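Endoglucanase CEL5A (Eubacterium cellulosolvens, PDB 4AFM) probably binds plant cell-wall glucans such as xyloglucan through this non-catalytic carbohydrate binding module of a family 5 endoglucanase. Local coordinates at residues S76-V81 with K89-K94. Sequence-based numbering, arbitrary orientation.
Sequences SPYYVV and KEQIAK
Gln-91 NE2 donates to the backbone carbonyl Ser-76 O at 2.8 Å, short in distance but weak by angle, since the N-H...O angle is just 127°. With CG anti to the backbone N (chi1 167°) and the chain extended beyond it, the amide is carried from the helix across to the loop. Gln-91 NE2 also lies 3.2 Å from Tyr-78 N, but both are donors, so that approach is proximity without a bond. At the other end of the amide, Gln-91 OE1 accepts a hydrogen bond from Thr-88 N, just ahead of the helix; together the two bonds probably set the amide's orientation. Gln-91 OE1 also rests 3.4 Å from Tyr-78 CB, the part that meets the amide, because chi1 of -176° swings the ring off from the helix. Shortening Gln-91 to an alanine is likely to cost Ser-76 O and Thr-88 N their amide partner and to open a gap beside Tyr-78 CB. This small surface contact (126 Å² buried) of the carbohydrate binding module ties helix 89-96 to the loop joining strands 71-75 and 79-81, which belong to different antiparallel sheets; Tyr-78 and Tyr-79 form a classic beta bulge opposite Val-86 of strand 84-88, which runs directly into the helix.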
ATOM      1  N   SER A  76       8.347  -9.678  16.784  1.00 10.05           N
ATOM      2  CA  SER A  76       9.667  -9.920  16.151  0.89 10.20           C
ATOM      3  C   SER A  76       9.483 -11.009  15.118  1.00  9.12           C
ATOM      4  O   SER A  76       8.577 -11.743  15.139  1.00  9.73           O
ATOM      5  CB  SER A  76      10.705 -10.285  17.247  0.89 14.31           C
ATOM      6  OG  SER A  76      10.116 -11.339  17.841  0.89 22.87           O
ATOM      7  N   PRO A  77      10.488 -11.138  14.203  1.00  8.33           N
ATOM      8  CA  PRO A  77      10.369 -12.218  13.196  1.00  8.03           C
ATOM      9  C   PRO A  77      10.205 -13.589  13.816  1.00  7.94           C
ATOM     10  O   PRO A  77      10.846 -13.871  14.833  1.00  8.97           O
ATOM     11  CB  PRO A  77      11.749 -12.087  12.505  1.00  8.94           C
ATOM     12  CG  PRO A  77      12.129 -10.607  12.651  1.00  8.11           C
ATOM     13  CD  PRO A  77      11.641 -10.278  14.015  1.00  8.99           C
ATOM     14  N   TYR A  78       9.410 -14.406  13.202  1.00  7.38           N
ATOM     15  CA  TYR A  78       9.419 -15.817  13.576  1.00  8.32           C
ATOM     16  C   TYR A  78      10.841 -16.310  13.434  1.00  8.09           C
ATOM     17  O   TYR A  78      11.350 -17.043  14.358  1.00  9.11           O
ATOM     18  CB  TYR A  78       8.454 -16.552  12.706  1.00 10.66           C
ATOM     19  CG  TYR A  78       8.287 -18.018  13.046  1.00 13.36           C
ATOM     20  CD1 TYR A  78       8.258 -18.489  14.327  1.00 19.88           C
ATOM     21  CD2 TYR A  78       8.319 -18.931  12.019  1.00 15.67           C
ATOM     22  CE1 TYR A  78       8.153 -19.939  14.573  1.00 22.55           C
ATOM     23  CE2 TYR A  78       8.118 -20.327  12.221  1.00 20.64           C
ATOM     24  CZ  TYR A  78       8.089 -20.752  13.467  1.00 20.63           C
ATOM     25  OH  TYR A  78       7.952 -22.166  13.671  1.00 31.73           O
ATOM     26  N   TYR A  79      11.541 -15.994  12.362  1.00  6.87           N
ATOM     27  CA  TYR A  79      12.971 -16.154  12.249  1.00  6.99           C
ATOM     28  C   TYR A  79      13.448 -15.227  11.176  1.00  6.61           C
ATOM     29  O   TYR A  79      12.666 -14.739  10.321  1.00  6.88           O
ATOM     30  CB  TYR A  79      13.364 -17.640  11.954  1.00  8.11           C
ATOM     31  CG  TYR A  79      12.804 -18.125  10.650  1.00  8.21           C
ATOM     32  CD1 TYR A  79      11.511 -18.687  10.609  1.00  9.70           C
ATOM     33  CD2 TYR A  79      13.515 -18.027   9.473  1.00  8.91           C
ATOM     34  CE1 TYR A  79      11.001 -19.109   9.363  1.00 10.62           C
ATOM     35  CE2 TYR A  79      12.996 -18.494   8.246  1.00 10.43           C
ATOM     36  CZ  TYR A  79      11.738 -19.034   8.274  1.00 10.68           C
ATOM     37  OH  TYR A  79      11.182 -19.445   7.007  1.00 14.87           O
ATOM     38  N   VAL A  80      14.744 -15.006  11.197  1.00  6.24           N
ATOM     39  CA  VAL A  80      15.472 -14.346  10.105  0.69  6.67           C
ATOM     40  C   VAL A  80      16.403 -15.344   9.473  1.00  6.61           C
ATOM     41  O   VAL A  80      16.978 -16.240  10.165  1.00  6.74           O
ATOM     42  CB  VAL A  80      16.147 -13.058  10.524  0.69  6.96           C
ATOM     43  CG1 VAL A  80      15.108 -12.085  11.192  0.69  7.34           C
ATOM     44  CG2 VAL A  80      17.298 -13.204  11.405  0.69  7.69           C
ATOM     45  N   VAL A  81      16.630 -15.222   8.196  1.00  7.43           N
ATOM     46  CA  VAL A  81      17.605 -16.031   7.434  1.00  8.34           C
ATOM     47  C   VAL A  81      18.166 -15.132   6.400  1.00  9.05           C
ATOM     48  O   VAL A  81      17.391 -14.376   5.754  1.00  9.03           O
ATOM     49  CB  VAL A  81      17.004 -17.284   6.874  1.00  8.33           C
ATOM     50  CG1 VAL A  81      15.835 -17.023   5.925  1.00 11.02           C
ATOM     51  CG2 VAL A  81      18.061 -18.113   6.137  1.00  9.26           C
ATOM     52  N   LYS A  89       1.309 -16.126   9.998  1.00  7.75           N
ATOM     53  CA  LYS A  89       0.020 -15.796  10.500  1.00  8.50           C
ATOM     54  C   LYS A  89      -0.202 -16.387  11.907  1.00  9.34           C
ATOM     55  O   LYS A  89      -0.819 -15.758  12.786  1.00  8.70           O
ATOM     56  CB  LYS A  89      -1.099 -16.330   9.571  1.00  8.45           C
ATOM     57  CG  LYS A  89      -2.458 -16.047  10.100  1.00  9.27           C
ATOM     58  CD  LYS A  89      -3.523 -16.518   9.095  1.00  9.47           C
ATOM     59  CE  LYS A  89      -4.860 -16.137   9.545  1.00 10.45           C
ATOM     60  NZ  LYS A  89      -5.907 -16.530   8.512  1.00 10.92           N
ATOM     61  N   GLU A  90       0.261 -17.610  12.135  1.00  9.89           N
ATOM     62  CA  GLU A  90      -0.087 -18.154  13.450  0.69 11.61           C
ATOM     63  C   GLU A  90       0.721 -17.324  14.534  1.00 10.91           C
ATOM     64  O   GLU A  90       0.133 -17.111  15.638  1.00 10.87           O
ATOM     65  CB  GLU A  90       0.299 -19.615  13.414  0.69 15.36           C
ATOM     66  CG  GLU A  90      -0.484 -20.577  12.477  0.69 26.44           C
ATOM     67  CD  GLU A  90      -1.987 -20.279  12.111  0.69 33.71           C
ATOM     68  OE1 GLU A  90      -2.857 -20.505  12.985  0.69 43.33           O
ATOM     69  OE2 GLU A  90      -2.341 -19.927  10.908  0.69 34.12           O
ATOM     70  N   GLN A  91       1.924 -16.880  14.293  1.00  9.71           N
ATOM     71  CA  GLN A  91       2.595 -16.035  15.268  1.00 10.48           C
ATOM     72  C   GLN A  91       1.860 -14.722  15.483  1.00  9.87           C
ATOM     73  O   GLN A  91       1.659 -14.194  16.567  1.00 10.28           O
ATOM     74  CB  GLN A  91       3.956 -15.913  14.677  1.00 13.41           C
ATOM     75  CG  GLN A  91       4.734 -14.886  15.293  1.00 13.80           C
ATOM     76  CD  GLN A  91       5.902 -14.401  14.425  1.00 11.09           C
ATOM     77  OE1 GLN A  91       5.955 -14.321  13.166  1.00 11.29           O
ATOM     78  NE2 GLN A  91       6.888 -13.972  15.163  1.00 11.62           N
ATOM     79  N   ILE A  92       1.399 -14.117  14.366  1.00  8.97           N
ATOM     80  CA  ILE A  92       0.670 -12.853  14.437  1.00  8.10           C
ATOM     81  C   ILE A  92      -0.601 -13.079  15.231  1.00  8.41           C
ATOM     82  O   ILE A  92      -0.947 -12.201  16.063  1.00  8.87           O
ATOM     83  CB  ILE A  92       0.370 -12.340  12.974  1.00  8.61           C
ATOM     84  CG1 ILE A  92       1.661 -12.003  12.239  1.00  8.72           C
ATOM     85  CG2 ILE A  92      -0.564 -11.210  13.016  1.00  9.45           C
ATOM     86  CD1 ILE A  92       1.496 -11.897  10.683  1.00  8.82           C
ATOM     87  N   ALA A  93      -1.367 -14.124  14.961  1.00  8.50           N
ATOM     88  CA  ALA A  93      -2.620 -14.352  15.671  1.00  8.61           C
ATOM     89  C   ALA A  93      -2.378 -14.522  17.186  1.00  9.21           C
ATOM     90  O   ALA A  93      -3.209 -14.021  17.952  1.00 10.46           O
ATOM     91  CB  ALA A  93      -3.276 -15.611  15.078  1.00 10.02           C
ATOM     92  N   LYS A  94      -1.288 -15.173  17.537  1.00  9.48           N
ATOM     93  CA  LYS A  94      -1.030 -15.342  18.980  0.79 10.27           C
ATOM     94  C   LYS A  94      -0.805 -13.966  19.608  1.00  9.95           C
ATOM     95  O   LYS A  94      -1.334 -13.662  20.706  1.00 10.50           O
ATOM     96  CB  LYS A  94       0.175 -16.185  19.166  0.79 13.07           C
ATOM     97  CG  LYS A  94       0.518 -16.300  20.646  0.79 17.46           C
ATOM     98  CD  LYS A  94       1.782 -17.169  20.777  0.79 26.61           C
ATOM     99  CE  LYS A  94       2.121 -17.382  22.264  0.79 33.06           C
ATOM    100  NZ  LYS A  94       3.200 -18.426  22.336  0.79 42.46           N
TER